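Local coordinates for DnaB intein (Synechocystis sp., PDB 1MI8), which probably excises itself from a precursor of the replicative DNA helicase DnaB by protein splicing and joins the flanking segments, at residues 56-61 with 129-134; 29-34 with 42-47; 63-68 with 95-100. The protein carries 4 engineered substitutions. One frame throughout, in Å; residues are numbered along the deposited sequence.

Contact 1. Residues 56-61 with 129-134; sequences KLVYIL and TETGVE
A classic beta bulge interrupts the antiparallel pairing of segments 56-61 and 129-134, where Thr131 and Gly132 both face Val58. Val58 O takes the backbone N of Thr131 at 2.9 Å, nearly straight (170°) and in the carbonyl plane. The hydroxyl OG1 of Thr131 reaches the same Val58 O at 3.1 Å, from well above that plane. Thr131 has chi1 48°, which leaves OG1 flanked by its own N and C, and there it meets Val58 O. Gly132 N adds a weak bond to this oxygen, and Gly132 O accepts from Val58 N at 2.7 Å. The bulge shifts the register by one residue within the long strands 41-63 and 120-140 of the all-beta intein splicing domain. Leu57, Tyr59, Glu130 and Val133 share one face. There CE2 of Tyr59 lies 3.6 Å from CB of Glu130, with ring and carboxylate planes 84° apart. CD1 of Leu57 touches CG of Glu130 at 3.8 Å, the two side chains crossing at about a right angle. The carboxylate of Glu130 forms a salt bridge with Arg64 of the second subunit. On the other face CG1 of Val58 packs 3.7 Å from OE2 of Glu134, whose carboxylate makes a salt bridge to Lys70 and a hydrogen bond to Ser5.

Contact 2. Residues 29-34 with 42-47; sequences DFEIWA and LESAKV
Strands 31-34 and 42-46 run antiparallel, their axes 4.3 Å apart at closest approach, with Ile32 paired to Ala45 and Ala34 to Glu43 as hydrogen-bonded pairs. Ile32 N gives a bond of 2.7 Å to Ala45 O, and Ala45 N returns one to Ile32 O. Val47 N also bonds to Phe30 O, and Asp29 N to Val47 O. Next to these bonds Val47 lies against the ring of Phe30. CB of Val47 sits over one face of that ring, 3.8 Å from its centroid and offset toward the rim, a CH-pi contact. The two methyls sit over the outer rim, CG1 nearest CZ and CG2 nearest CE1. CB of Phe30 points away from segment 42-47, but with CG between the backbone N and the carbonyl carbon (chi1 52°) the ring comes back to Val47. CG2 of Val47 also meets CG2 of Ile32, packed tightly, and the two side chains cross at about a right angle. CD1 of Ile32 reaches CB of Ala45 at 4.0 Å. Leu12 and Ile10 of strand 9-12 pack on Phe30 and Ile32 respectively, and strand 146-149 touches Ile32 and Trp33. On the face with Glu31, Trp33, Ser44 and Lys46 the contacts are more polar. Lys46 NZ forms a salt bridge of 3.2 Å with OE2 of Glu31, approaching on the syn side, 24° out of the carboxylate plane. CG of Lys46 lies as near to OE2 of Glu31 as NZ does. CZ3 of Trp33 lies 3.2 Å from the backbone N of Ser44, and CE3 of Trp33 is close to the carbonyl carbon of Glu43. Strands 31-36 and 41-63 together form a beta hairpin of the intein splicing domain.

Contact 3. Residues 63-68 with 95-100; sequences TRLGRT and IALPRK
The guanidinium of Arg67 has CD1 of Leu97 over one face, 4.1 Å from CZ, while Pro98 O lies at its edge, near the plane. NH1 of Arg67 bonds weakly to Pro98 O at 3.4 Å, with an angle of 141° at the hydrogen. The same NH1 has a second weak acceptor, the backbone oxygen of Asp151. Arg67 follows a type I beta turn from Thr63 to Gly66 that links strands 41-63 and 68-71, and strand 94-98 packs beside it within the all-beta intein splicing domain. Thr63 N donates to Arg67 O, and Gly66 N closes the turn on Thr63 O. Gly66 has a positive phi of 106°, and a side chain there would be jammed against the carbonyl oxygen of Leu65. Leu97 carries most of the apolar contact. Its CD1 lies 3.8 Å from CD of Arg67 and 3.8 Å from CD1 of Leu65. The side chains of Leu65 and Leu97 lie alongside each other, pointing opposite ways, and that of Arg67 crosses Leu97 obliquely. Replacing Arg67 by an alanine would probably uncover one side of Leu97 CD1 and leave Pro98 O without its weak donor. Strand 152-155 adds to this cluster, with Ile152 touching Arg67, Ile95 and Leu97. The hydroxyl of Thr63 is held by Asp123 of strand 120-140, whose carboxylate also takes Leu65 N. Arg67 N makes a further weak bond to Thr63 OG1. The methyl of Thr63 is turned the other way, anti to the carbonyl carbon. That methyl, CG2 of Thr63, meets CD1 of Ile95 at 3.9 Å.

Overall arrangement
All three contacts involve one antiparallel sheet, segment 63-68 being the turn between two of its strands. Strand 41-63 serves contact 2 near its start and contact 1 near its end. Their centres lie 26 Å apart, on opposite sides of the chain's centre, and their nearest atoms are about 15 Å apart. Contact 3 is 19 Å from each of them, centre to centre, and touches both. Leu61 CD2 of contact 1 packs on Ile95 CD1 at 4.0 Å, and Leu42 CD1 of contact 2 packs on Pro98 CB at 3.7 Å. In sequence, contact 2 closes before the other two open, and both segments of contact 3 fall between those of contact 1. Segment 63-68 of one subunit meets segment 129-134 of the other.

Contact 1. Residues 56-61 with 129-134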
ATOM      1  N   LYS A  56      -5.651   7.722  17.190  1.00 40.80           N
ATOM      2  CA  LYS A  56      -4.545   7.709  16.244  1.00 38.94           C
ATOM      3  C   LYS A  56      -5.020   7.473  14.856  1.00 34.90           C
ATOM      4  O   LYS A  56      -6.026   6.845  14.634  1.00 33.76           O
ATOM      5  CB  LYS A  56      -3.520   6.616  16.570  1.00 42.20           C
ATOM      6  CG  LYS A  56      -2.989   6.618  17.992  1.00 46.98           C
ATOM      7  CD  LYS A  56      -2.169   7.852  18.319  1.00 50.63           C
ATOM      8  CE  LYS A  56      -2.071   8.014  19.846  1.00 52.98           C
ATOM      9  NZ  LYS A  56      -1.660   6.709  20.481  1.00 54.55           N
ATOM     10  N   LEU A  57      -4.256   7.984  13.913  1.00 33.99           N
ATOM     11  CA  LEU A  57      -4.562   7.826  12.521  1.00 29.74           C
ATOM     12  C   LEU A  57      -4.517   6.324  12.225  1.00 29.12           C
ATOM     13  O   LEU A  57      -3.558   5.603  12.598  1.00 28.14           O
ATOM     14  CB  LEU A  57      -3.523   8.566  11.725  1.00 31.33           C
ATOM     15  CG  LEU A  57      -3.699   8.487  10.238  1.00 30.82           C
ATOM     16  CD1 LEU A  57      -5.099   8.941   9.837  1.00 32.66           C
ATOM     17  CD2 LEU A  57      -2.623   9.363   9.622  1.00 30.71           C
ATOM     18  N   VAL A  58      -5.511   5.868  11.488  1.00 27.36           N
ATOM     19  CA  VAL A  58      -5.617   4.468  11.197  1.00 27.10           C
ATOM     20  C   VAL A  58      -5.617   4.188   9.683  1.00 27.23           C
ATOM     21  O   VAL A  58      -5.993   5.061   8.886  1.00 29.05           O
ATOM     22  CB  VAL A  58      -6.854   4.025  12.006  1.00 26.38           C
ATOM     23  CG1 VAL A  58      -8.057   3.749  11.172  1.00 21.08           C
ATOM     24  CG2 VAL A  58      -6.430   2.991  12.964  1.00 24.67           C
ATOM     25  N   TYR A  59      -5.249   2.972   9.306  1.00 24.50           N
ATOM     26  CA  TYR A  59      -5.119   2.577   7.907  1.00 23.27           C
ATOM     27  C   TYR A  59      -5.788   1.249   7.663  1.00 21.96           C
ATOM     28  O   TYR A  59      -5.610   0.332   8.451  1.00 22.58           O
ATOM     29  CB  TYR A  59      -3.642   2.378   7.551  1.00 21.80           C
ATOM     30  CG  TYR A  59      -2.752   3.562   7.818  1.00 21.76           C
ATOM     31  CD1 TYR A  59      -2.379   3.917   9.109  1.00 21.06           C
ATOM     32  CD2 TYR A  59      -2.312   4.336   6.761  1.00 22.96           C
ATOM     33  CE1 TYR A  59      -1.552   5.075   9.338  1.00 25.32           C
ATOM     34  CE2 TYR A  59      -1.522   5.460   6.950  1.00 25.59           C
ATOM     35  CZ  TYR A  59      -1.139   5.835   8.231  1.00 24.72           C
ATOM     36  OH  TYR A  59      -0.362   6.952   8.329  1.00 27.56           O
ATOM     37  N   ILE A  60      -6.523   1.138   6.558  1.00 23.12           N
ATOM     38  CA  ILE A  60      -7.186  -0.116   6.180  1.00 23.27           C
ATOM     39  C   ILE A  60      -6.247  -1.013   5.416  1.00 23.20           C
ATOM     40  O   ILE A  60      -5.746  -0.628   4.345  1.00 25.57           O
ATOM     41  CB  ILE A  60      -8.346   0.101   5.204  1.00 26.76           C
ATOM     42  CG1 ILE A  60      -9.443   0.926   5.860  1.00 28.83           C
ATOM     43  CG2 ILE A  60      -8.832  -1.233   4.704  1.00 25.94           C
ATOM     44  CD1 ILE A  60     -10.568   1.387   4.853  1.00 29.00           C
ATOM     45  N   LEU A  61      -6.017  -2.215   5.930  1.00 20.96           N
ATOM     46  CA  LEU A  61      -5.172  -3.197   5.231  1.00 19.94           C
ATOM     47  C   LEU A  61      -6.166  -4.261   4.739  1.00 21.56           C
ATOM     48  O   LEU A  61      -7.004  -4.726   5.520  1.00 21.06           O
ATOM     49  CB  LEU A  61      -4.161  -3.816   6.209  1.00 20.42           C
ATOM     50  CG  LEU A  61      -3.421  -5.108   5.839  1.00 25.04           C
ATOM     51  CD1 LEU A  61      -2.317  -5.376   6.864  1.00 25.61           C
ATOM     52  CD2 LEU A  61      -4.407  -6.317   5.875  1.00 27.77           C
ATOM     53  N   THR A 129      -4.633   1.572   2.761  1.00 21.98           N
ATOM     54  CA  THR A 129      -5.047   2.948   2.553  1.00 24.79           C
ATOM     55  C   THR A 129      -5.341   3.697   3.869  1.00 25.19           C
ATOM     56  O   THR A 129      -5.975   3.159   4.765  1.00 24.64           O
ATOM     57  CB  THR A 129      -6.285   3.023   1.665  1.00 28.07           C
ATOM     58  OG1 THR A 129      -7.427   2.954   2.485  1.00 33.34           O
ATOM     59  CG2 THR A 129      -6.346   1.876   0.678  1.00 25.08           C
ATOM     60  N   GLU A 130      -4.817   4.908   3.997  1.00 25.59           N
ATOM     61  CA  GLU A 130      -5.033   5.716   5.187  1.00 28.12           C
ATOM     62  C   GLU A 130      -6.546   6.053   5.244  1.00 29.30           C
ATOM     63  O   GLU A 130      -7.143   6.324   4.205  1.00 25.70           O
ATOM     64  CB  GLU A 130      -4.207   6.993   5.059  1.00 29.96           C
ATOM     65  CG  GLU A 130      -4.258   7.942   6.274  1.00 32.61           C
ATOM     66  CD  GLU A 130      -3.763   9.326   5.899  1.00 34.50           C
ATOM     67  OE1 GLU A 130      -4.620  10.230   5.793  1.00 35.88           O
ATOM     68  OE2 GLU A 130      -2.541   9.483   5.689  1.00 34.42           O
ATOM     69  N   THR A 131      -7.178   5.985   6.423  1.00 31.84           N
ATOM     70  CA  THR A 131      -8.601   6.301   6.495  1.00 35.08           C
ATOM     71  C   THR A 131      -8.982   7.443   7.397  1.00 36.39           C
ATOM     72  O   THR A 131      -9.750   8.283   6.993  1.00 39.37           O
ATOM     73  CB  THR A 131      -9.491   5.145   6.973  1.00 37.15           C
ATOM     74  OG1 THR A 131      -8.922   4.546   8.152  1.00 40.18           O
ATOM     75  CG2 THR A 131      -9.708   4.165   5.889  1.00 38.09           C
ATOM     76  N   GLY A 132      -8.495   7.472   8.628  1.00 36.94           N
ATOM     77  CA  GLY A 132      -8.887   8.561   9.504  1.00 36.23           C
ATOM     78  C   GLY A 132      -8.396   8.329  10.897  1.00 35.31           C
ATOM     79  O   GLY A 132      -7.745   7.321  11.161  1.00 34.21           O
ATOM     80  N   VAL A 133      -8.654   9.272  11.798  1.00 33.64           N
ATOM     81  CA  VAL A 133      -8.192   9.083  13.173  1.00 32.92           C
ATOM     82  C   VAL A 133      -9.337   8.475  13.920  1.00 32.77           C
ATOM     83  O   VAL A 133     -10.505   8.785  13.651  1.00 29.86           O
ATOM     84  CB  VAL A 133      -7.838  10.388  13.911  1.00 32.86           C
ATOM     85  CG1 VAL A 133      -7.542  10.070  15.373  1.00 33.03           C
ATOM     86  CG2 VAL A 133      -6.632  11.054  13.267  1.00 32.86           C
ATOM     87  N   GLU A 134      -8.982   7.583  14.834  1.00 32.84           N
ATOM     88  CA  GLU A 134      -9.953   6.903  15.682  1.00 34.04           C
ATOM     89  C   GLU A 134      -9.253   6.482  16.946  1.00 33.24           C
ATOM     90  O   GLU A 134      -8.021   6.532  17.037  1.00 32.34           O
ATOM     91  CB  GLU A 134     -10.500   5.608  15.078  1.00 35.56           C
ATOM     92  CG  GLU A 134     -10.675   5.536  13.610  1.00 37.35           C
ATOM     93  CD  GLU A 134     -11.312   4.208  13.239  1.00 38.34           C
ATOM     94  OE1 GLU A 134     -11.458   3.332  14.139  1.00 39.04           O
ATOM     95  OE2 GLU A 134     -11.672   4.047  12.062  1.00 37.87           O
TER

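Contact 2. Residues 29-34 with 42-47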
ATOM      1  N   ASP A  29      -7.840 -12.158  31.137  1.00 51.75           N
ATOM      2  CA  ASP A  29      -7.623 -13.571  31.337  1.00 50.66           C
ATOM      3  C   ASP A  29      -8.554 -14.479  30.576  1.00 48.60           C
ATOM      4  O   ASP A  29      -9.087 -15.461  31.106  1.00 47.89           O
ATOM      5  CB  ASP A  29      -7.644 -13.878  32.832  1.00 53.47           C
ATOM      6  CG  ASP A  29      -6.377 -13.413  33.514  1.00 55.44           C
ATOM      7  OD1 ASP A  29      -5.993 -12.242  33.323  1.00 56.39           O
ATOM      8  OD2 ASP A  29      -5.758 -14.223  34.225  1.00 59.01           O
ATOM      9  N   PHE A  30      -8.741 -14.137  29.312  1.00 45.41           N
ATOM     10  CA  PHE A  30      -9.563 -14.945  28.433  1.00 42.24           C
ATOM     11  C   PHE A  30      -8.614 -15.396  27.345  1.00 40.15           C
ATOM     12  O   PHE A  30      -7.618 -14.755  27.074  1.00 38.97           O
ATOM     13  CB  PHE A  30     -10.727 -14.137  27.876  1.00 40.30           C
ATOM     14  CG  PHE A  30     -10.323 -12.845  27.255  1.00 40.97           C
ATOM     15  CD1 PHE A  30     -10.012 -12.783  25.895  1.00 40.87           C
ATOM     16  CD2 PHE A  30     -10.216 -11.687  28.030  1.00 39.63           C
ATOM     17  CE1 PHE A  30      -9.587 -11.583  25.300  1.00 39.67           C
ATOM     18  CE2 PHE A  30      -9.790 -10.467  27.442  1.00 41.33           C
ATOM     19  CZ  PHE A  30      -9.472 -10.430  26.064  1.00 38.51           C
ATOM     20  N   GLU A  31      -8.898 -16.518  26.729  1.00 39.28           N
ATOM     21  CA  GLU A  31      -7.972 -16.950  25.726  1.00 39.22           C
ATOM     22  C   GLU A  31      -8.237 -16.412  24.346  1.00 35.89           C
ATOM     23  O   GLU A  31      -9.374 -16.225  23.952  1.00 36.05           O
ATOM     24  CB  GLU A  31      -7.950 -18.463  25.676  1.00 41.52           C
ATOM     25  CG  GLU A  31      -6.614 -18.997  26.145  1.00 45.70           C
ATOM     26  CD  GLU A  31      -6.788 -19.895  27.303  1.00 47.28           C
ATOM     27  OE1 GLU A  31      -7.691 -20.753  27.206  1.00 49.65           O
ATOM     28  OE2 GLU A  31      -6.035 -19.749  28.297  1.00 49.68           O
ATOM     29  N   ILE A  32      -7.169 -16.155  23.618  1.00 34.28           N
ATOM     30  CA  ILE A  32      -7.301 -15.707  22.241  1.00 31.41           C
ATOM     31  C   ILE A  32      -6.505 -16.694  21.388  1.00 31.52           C
ATOM     32  O   ILE A  32      -5.975 -17.658  21.931  1.00 32.03           O
ATOM     33  CB  ILE A  32      -6.826 -14.237  22.072  1.00 30.08           C
ATOM     34  CG1 ILE A  32      -5.419 -13.978  22.663  1.00 28.36           C
ATOM     35  CG2 ILE A  32      -7.846 -13.331  22.755  1.00 27.21           C
ATOM     36  CD1 ILE A  32      -4.228 -14.759  21.987  1.00 30.68           C
ATOM     37  N   TRP A  33      -6.487 -16.525  20.073  1.00 30.52           N
ATOM     38  CA  TRP A  33      -5.680 -17.406  19.208  1.00 30.33           C
ATOM     39  C   TRP A  33      -4.365 -16.685  18.822  1.00 30.57           C
ATOM     40  O   TRP A  33      -4.400 -15.541  18.378  1.00 25.84           O
ATOM     41  CB  TRP A  33      -6.437 -17.782  17.955  1.00 31.17           C
ATOM     42  CG  TRP A  33      -7.437 -18.849  18.207  1.00 36.90           C
ATOM     43  CD1 TRP A  33      -8.817 -18.760  18.084  1.00 36.80           C
ATOM     44  CD2 TRP A  33      -7.163 -20.192  18.628  1.00 38.83           C
ATOM     45  NE1 TRP A  33      -9.393 -19.968  18.399  1.00 38.47           N
ATOM     46  CE2 TRP A  33      -8.407 -20.861  18.732  1.00 40.12           C
ATOM     47  CE3 TRP A  33      -5.987 -20.894  18.931  1.00 41.07           C
ATOM     48  CZ2 TRP A  33      -8.502 -22.196  19.115  1.00 41.87           C
ATOM     49  CZ3 TRP A  33      -6.084 -22.223  19.313  1.00 43.42           C
ATOM     50  CH2 TRP A  33      -7.332 -22.860  19.400  1.00 42.50           C
ATOM     51  N   ALA A  34      -3.217 -17.336  19.077  1.00 30.34           N
ATOM     52  CA  ALA A  34      -1.898 -16.765  18.744  1.00 29.65           C
ATOM     53  C   ALA A  34      -1.111 -17.769  17.931  1.00 28.75           C
ATOM     54  O   ALA A  34      -1.380 -18.959  17.983  1.00 29.66           O
ATOM     55  CB  ALA A  34      -1.117 -16.423  19.993  1.00 25.62           C
ATOM     56  N   LEU A  42      -0.930 -22.639  15.524  1.00 31.49           N
ATOM     57  CA  LEU A  42      -1.762 -21.724  16.313  1.00 32.97           C
ATOM     58  C   LEU A  42      -1.993 -22.368  17.674  1.00 35.40           C
ATOM     59  O   LEU A  42      -2.095 -23.597  17.790  1.00 35.95           O
ATOM     60  CB  LEU A  42      -3.119 -21.510  15.648  1.00 34.07           C
ATOM     61  CG  LEU A  42      -3.125 -20.706  14.332  1.00 36.27           C
ATOM     62  CD1 LEU A  42      -4.437 -20.943  13.576  1.00 35.44           C
ATOM     63  CD2 LEU A  42      -2.937 -19.238  14.644  1.00 33.00           C
ATOM     64  N   GLU A  43      -2.035 -21.565  18.713  1.00 34.17           N
ATOM     65  CA  GLU A  43      -2.297 -22.128  20.008  1.00 37.09           C
ATOM     66  C   GLU A  43      -3.092 -21.133  20.829  1.00 36.23           C
ATOM     67  O   GLU A  43      -2.966 -19.932  20.678  1.00 35.28           O
ATOM     68  CB  GLU A  43      -0.982 -22.515  20.716  1.00 39.06           C
ATOM     69  CG  GLU A  43       0.135 -21.474  20.572  1.00 44.11           C
ATOM     70  CD  GLU A  43       1.402 -21.809  21.388  1.00 45.23           C
ATOM     71  OE1 GLU A  43       2.015 -22.885  21.136  1.00 43.46           O
ATOM     72  OE2 GLU A  43       1.763 -20.977  22.270  1.00 44.75           O
ATOM     73  N   SER A  44      -3.951 -21.653  21.676  1.00 35.52           N
ATOM     74  CA  SER A  44      -4.716 -20.807  22.571  1.00 35.84           C
ATOM     75  C   SER A  44      -3.744 -20.052  23.512  1.00 33.18           C
ATOM     76  O   SER A  44      -2.713 -20.595  23.930  1.00 30.79           O
ATOM     77  CB  SER A  44      -5.675 -21.721  23.370  1.00 39.30           C
ATOM     78  OG  SER A  44      -6.152 -21.111  24.560  1.00 44.47           O
ATOM     79  N   ALA A  45      -4.032 -18.791  23.830  1.00 32.02           N
ATOM     80  CA  ALA A  45      -3.150 -18.073  24.734  1.00 32.23           C
ATOM     81  C   ALA A  45      -3.941 -17.044  25.512  1.00 34.46           C
ATOM     82  O   ALA A  45      -4.895 -16.462  24.997  1.00 32.83           O
ATOM     83  CB  ALA A  45      -2.009 -17.408  23.974  1.00 33.28           C
ATOM     84  N   LYS A  46      -3.536 -16.821  26.755  1.00 36.17           N
ATOM     85  CA  LYS A  46      -4.229 -15.874  27.630  1.00 39.46           C
ATOM     86  C   LYS A  46      -3.914 -14.419  27.372  1.00 40.23           C
ATOM     87  O   LYS A  46      -2.756 -14.047  27.108  1.00 40.71           O
ATOM     88  CB  LYS A  46      -3.920 -16.155  29.120  1.00 41.79           C
ATOM     89  CG  LYS A  46      -4.853 -17.172  29.786  1.00 44.98           C
ATOM     90  CD  LYS A  46      -4.491 -17.337  31.290  1.00 49.38           C
ATOM     91  CE  LYS A  46      -5.543 -18.164  32.083  1.00 48.47           C
ATOM     92  NZ  LYS A  46      -5.843 -19.477  31.440  1.00 49.56           N
ATOM     93  N   VAL A  47      -4.952 -13.596  27.494  1.00 39.75           N
ATOM     94  CA  VAL A  47      -4.823 -12.157  27.289  1.00 39.20           C
ATOM     95  C   VAL A  47      -4.642 -11.616  28.679  1.00 40.20           C
ATOM     96  O   VAL A  47      -5.477 -11.877  29.535  1.00 39.69           O
ATOM     97  CB  VAL A  47      -6.113 -11.551  26.693  1.00 37.44           C
ATOM     98  CG1 VAL A  47      -6.082 -10.006  26.786  1.00 35.40           C
ATOM     99  CG2 VAL A  47      -6.284 -12.039  25.250  1.00 36.62           C
TER

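Contact 3. Residues 63-68 with 95-100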
ATOM      1  N   THR A  63      -6.620  -8.007   2.430  1.00 19.01           N
ATOM      2  CA  THR A  63      -5.951  -9.142   1.781  1.00 19.20           C
ATOM      3  C   THR A  63      -6.744  -9.668   0.608  1.00 21.13           C
ATOM      4  O   THR A  63      -7.938  -9.331   0.442  1.00 21.54           O
ATOM      5  CB  THR A  63      -5.638 -10.334   2.749  1.00 18.76           C
ATOM      6  OG1 THR A  63      -6.849 -10.971   3.185  1.00 21.02           O
ATOM      7  CG2 THR A  63      -4.868  -9.845   3.968  1.00 19.66           C
ATOM      8  N   ARG A  64      -6.103 -10.500  -0.202  1.00 18.45           N
ATOM      9  CA  ARG A  64      -6.792 -10.996  -1.395  1.00 21.70           C
ATOM     10  C   ARG A  64      -8.073 -11.769  -1.030  1.00 23.08           C
ATOM     11  O   ARG A  64      -9.071 -11.725  -1.754  1.00 22.81           O
ATOM     12  CB  ARG A  64      -5.844 -11.882  -2.215  1.00 22.06           C
ATOM     13  CG  ARG A  64      -6.469 -12.367  -3.546  1.00 27.80           C
ATOM     14  CD  ARG A  64      -5.404 -13.090  -4.359  1.00 31.42           C
ATOM     15  NE  ARG A  64      -4.230 -12.248  -4.636  1.00 32.27           N
ATOM     16  CZ  ARG A  64      -4.253 -11.140  -5.370  1.00 35.59           C
ATOM     17  NH1 ARG A  64      -5.399 -10.681  -5.921  1.00 35.77           N
ATOM     18  NH2 ARG A  64      -3.108 -10.496  -5.584  1.00 39.55           N
ATOM     19  N   LEU A  65      -8.026 -12.516   0.067  1.00 22.42           N
ATOM     20  CA  LEU A  65      -9.220 -13.249   0.512  1.00 24.32           C
ATOM     21  C   LEU A  65     -10.355 -12.298   0.886  1.00 23.19           C
ATOM     22  O   LEU A  65     -11.521 -12.683   0.959  1.00 24.16           O
ATOM     23  CB  LEU A  65      -8.906 -14.098   1.750  1.00 23.45           C
ATOM     24  CG  LEU A  65      -8.518 -15.527   1.494  1.00 25.25           C
ATOM     25  CD1 LEU A  65      -8.179 -16.132   2.786  1.00 24.83           C
ATOM     26  CD2 LEU A  65      -9.645 -16.289   0.770  1.00 24.57           C
ATOM     27  N   GLY A  66     -10.002 -11.055   1.147  1.00 23.95           N
ATOM     28  CA  GLY A  66     -10.983 -10.075   1.558  1.00 22.29           C
ATOM     29  C   GLY A  66     -10.878  -9.762   3.053  1.00 23.17           C
ATOM     30  O   GLY A  66     -11.651  -8.957   3.584  1.00 22.65           O
ATOM     31  N   ARG A  67      -9.927 -10.371   3.758  1.00 22.21           N
ATOM     32  CA  ARG A  67      -9.821 -10.047   5.172  1.00 23.54           C
ATOM     33  C   ARG A  67      -9.288  -8.638   5.260  1.00 23.15           C
ATOM     34  O   ARG A  67      -8.443  -8.231   4.459  1.00 23.46           O
ATOM     35  CB  ARG A  67      -8.959 -11.092   5.879  1.00 23.86           C
ATOM     36  CG  ARG A  67      -9.786 -12.344   5.986  1.00 28.45           C
ATOM     37  CD  ARG A  67      -9.236 -13.499   6.839  1.00 30.55           C
ATOM     38  NE  ARG A  67      -9.757 -14.703   6.196  1.00 34.48           N
ATOM     39  CZ  ARG A  67      -9.565 -15.949   6.578  1.00 35.65           C
ATOM     40  NH1 ARG A  67      -8.842 -16.216   7.674  1.00 34.23           N
ATOM     41  NH2 ARG A  67     -10.074 -16.918   5.789  1.00 36.76           N
ATOM     42  N   THR A  68      -9.808  -7.882   6.222  1.00 21.92           N
ATOM     43  CA  THR A  68      -9.460  -6.480   6.362  1.00 22.29           C
ATOM     44  C   THR A  68      -9.440  -6.040   7.810  1.00 22.39           C
ATOM     45  O   THR A  68     -10.231  -6.525   8.638  1.00 21.15           O
ATOM     46  CB  THR A  68     -10.525  -5.594   5.685  1.00 26.29           C
ATOM     47  OG1 THR A  68     -10.791  -6.099   4.353  1.00 30.52           O
ATOM     48  CG2 THR A  68     -10.029  -4.190   5.570  1.00 26.30           C
ATOM     49  N   ILE A  95       0.816 -11.959   4.127  1.00 19.64           N
ATOM     50  CA  ILE A  95       0.783 -11.966   5.605  1.00 20.02           C
ATOM     51  C   ILE A  95      -0.001 -13.162   6.139  1.00 18.87           C
ATOM     52  O   ILE A  95      -0.849 -13.769   5.469  1.00 18.03           O
ATOM     53  CB  ILE A  95       0.214 -10.680   6.212  1.00 19.84           C
ATOM     54  CG1 ILE A  95      -1.269 -10.560   5.877  1.00 22.88           C
ATOM     55  CG2 ILE A  95       1.029  -9.468   5.659  1.00 20.27           C
ATOM     56  CD1 ILE A  95      -1.982  -9.353   6.590  1.00 23.45           C
ATOM     57  N   ALA A  96       0.334 -13.514   7.356  1.00 17.85           N
ATOM     58  CA  ALA A  96      -0.219 -14.672   7.996  1.00 21.00           C
ATOM     59  C   ALA A  96      -1.688 -14.515   8.455  1.00 22.05           C
ATOM     60  O   ALA A  96      -2.026 -13.536   9.170  1.00 22.13           O
ATOM     61  CB  ALA A  96       0.663 -15.013   9.172  1.00 19.86           C
ATOM     62  N   LEU A  97      -2.538 -15.448   8.004  1.00 19.97           N
ATOM     63  CA  LEU A  97      -3.962 -15.530   8.418  1.00 20.98           C
ATOM     64  C   LEU A  97      -4.187 -16.938   8.990  1.00 21.52           C
ATOM     65  O   LEU A  97      -3.662 -17.913   8.487  1.00 18.88           O
ATOM     66  CB  LEU A  97      -4.946 -15.413   7.244  1.00 21.24           C
ATOM     67  CG  LEU A  97      -4.764 -14.295   6.233  1.00 21.84           C
ATOM     68  CD1 LEU A  97      -5.942 -14.404   5.277  1.00 24.21           C
ATOM     69  CD2 LEU A  97      -4.673 -12.941   6.937  1.00 21.27           C
ATOM     70  N   PRO A  98      -5.014 -17.048  10.029  1.00 22.40           N
ATOM     71  CA  PRO A  98      -5.258 -18.388  10.589  1.00 24.39           C
ATOM     72  C   PRO A  98      -5.998 -19.197   9.511  1.00 27.58           C
ATOM     73  O   PRO A  98      -6.898 -18.693   8.865  1.00 25.58           O
ATOM     74  CB  PRO A  98      -6.111 -18.093  11.824  1.00 25.67           C
ATOM     75  CG  PRO A  98      -6.624 -16.612  11.604  1.00 24.07           C
ATOM     76  CD  PRO A  98      -5.504 -15.957  10.900  1.00 23.86           C
ATOM     77  N   ARG A  99      -5.619 -20.436   9.260  1.00 31.73           N
ATOM     78  CA  ARG A  99      -6.366 -21.112   8.217  1.00 36.40           C
ATOM     79  C   ARG A  99      -7.703 -21.722   8.601  1.00 39.11           C
ATOM     80  O   ARG A  99      -8.734 -21.333   8.070  1.00 39.90           O
ATOM     81  CB  ARG A  99      -5.543 -22.181   7.533  1.00 37.95           C
ATOM     82  CG  ARG A  99      -6.332 -22.759   6.375  1.00 39.75           C
ATOM     83  CD  ARG A  99      -5.551 -23.746   5.572  1.00 42.68           C
ATOM     84  NE  ARG A  99      -4.927 -24.793   6.365  1.00 48.19           N
ATOM     85  CZ  ARG A  99      -5.553 -25.719   7.101  1.00 50.79           C
ATOM     86  NH1 ARG A  99      -6.880 -25.750   7.191  1.00 51.88           N
ATOM     87  NH2 ARG A  99      -4.833 -26.673   7.702  1.00 52.66           N
ATOM     88  N   LYS A 100      -7.686 -22.682   9.508  1.00 42.50           N
ATOM     89  CA  LYS A 100      -8.904 -23.367   9.927  1.00 46.89           C
ATOM     90  C   LYS A 100      -9.957 -22.463  10.561  1.00 48.87           C
ATOM     91  O   LYS A 100     -10.969 -22.114   9.917  1.00 49.36           O
ATOM     92  CB  LYS A 100      -8.522 -24.501  10.874  1.00 48.97           C
ATOM     93  CG  LYS A 100      -7.546 -25.459  10.204  1.00 52.07           C
ATOM     94  CD  LYS A 100      -7.113 -26.605  11.111  1.00 55.31           C
ATOM     95  CE  LYS A 100      -8.216 -27.651  11.216  1.00 56.91           C
ATOM     96  NZ  LYS A 100      -8.479 -28.239   9.844  1.00 58.79           N
TER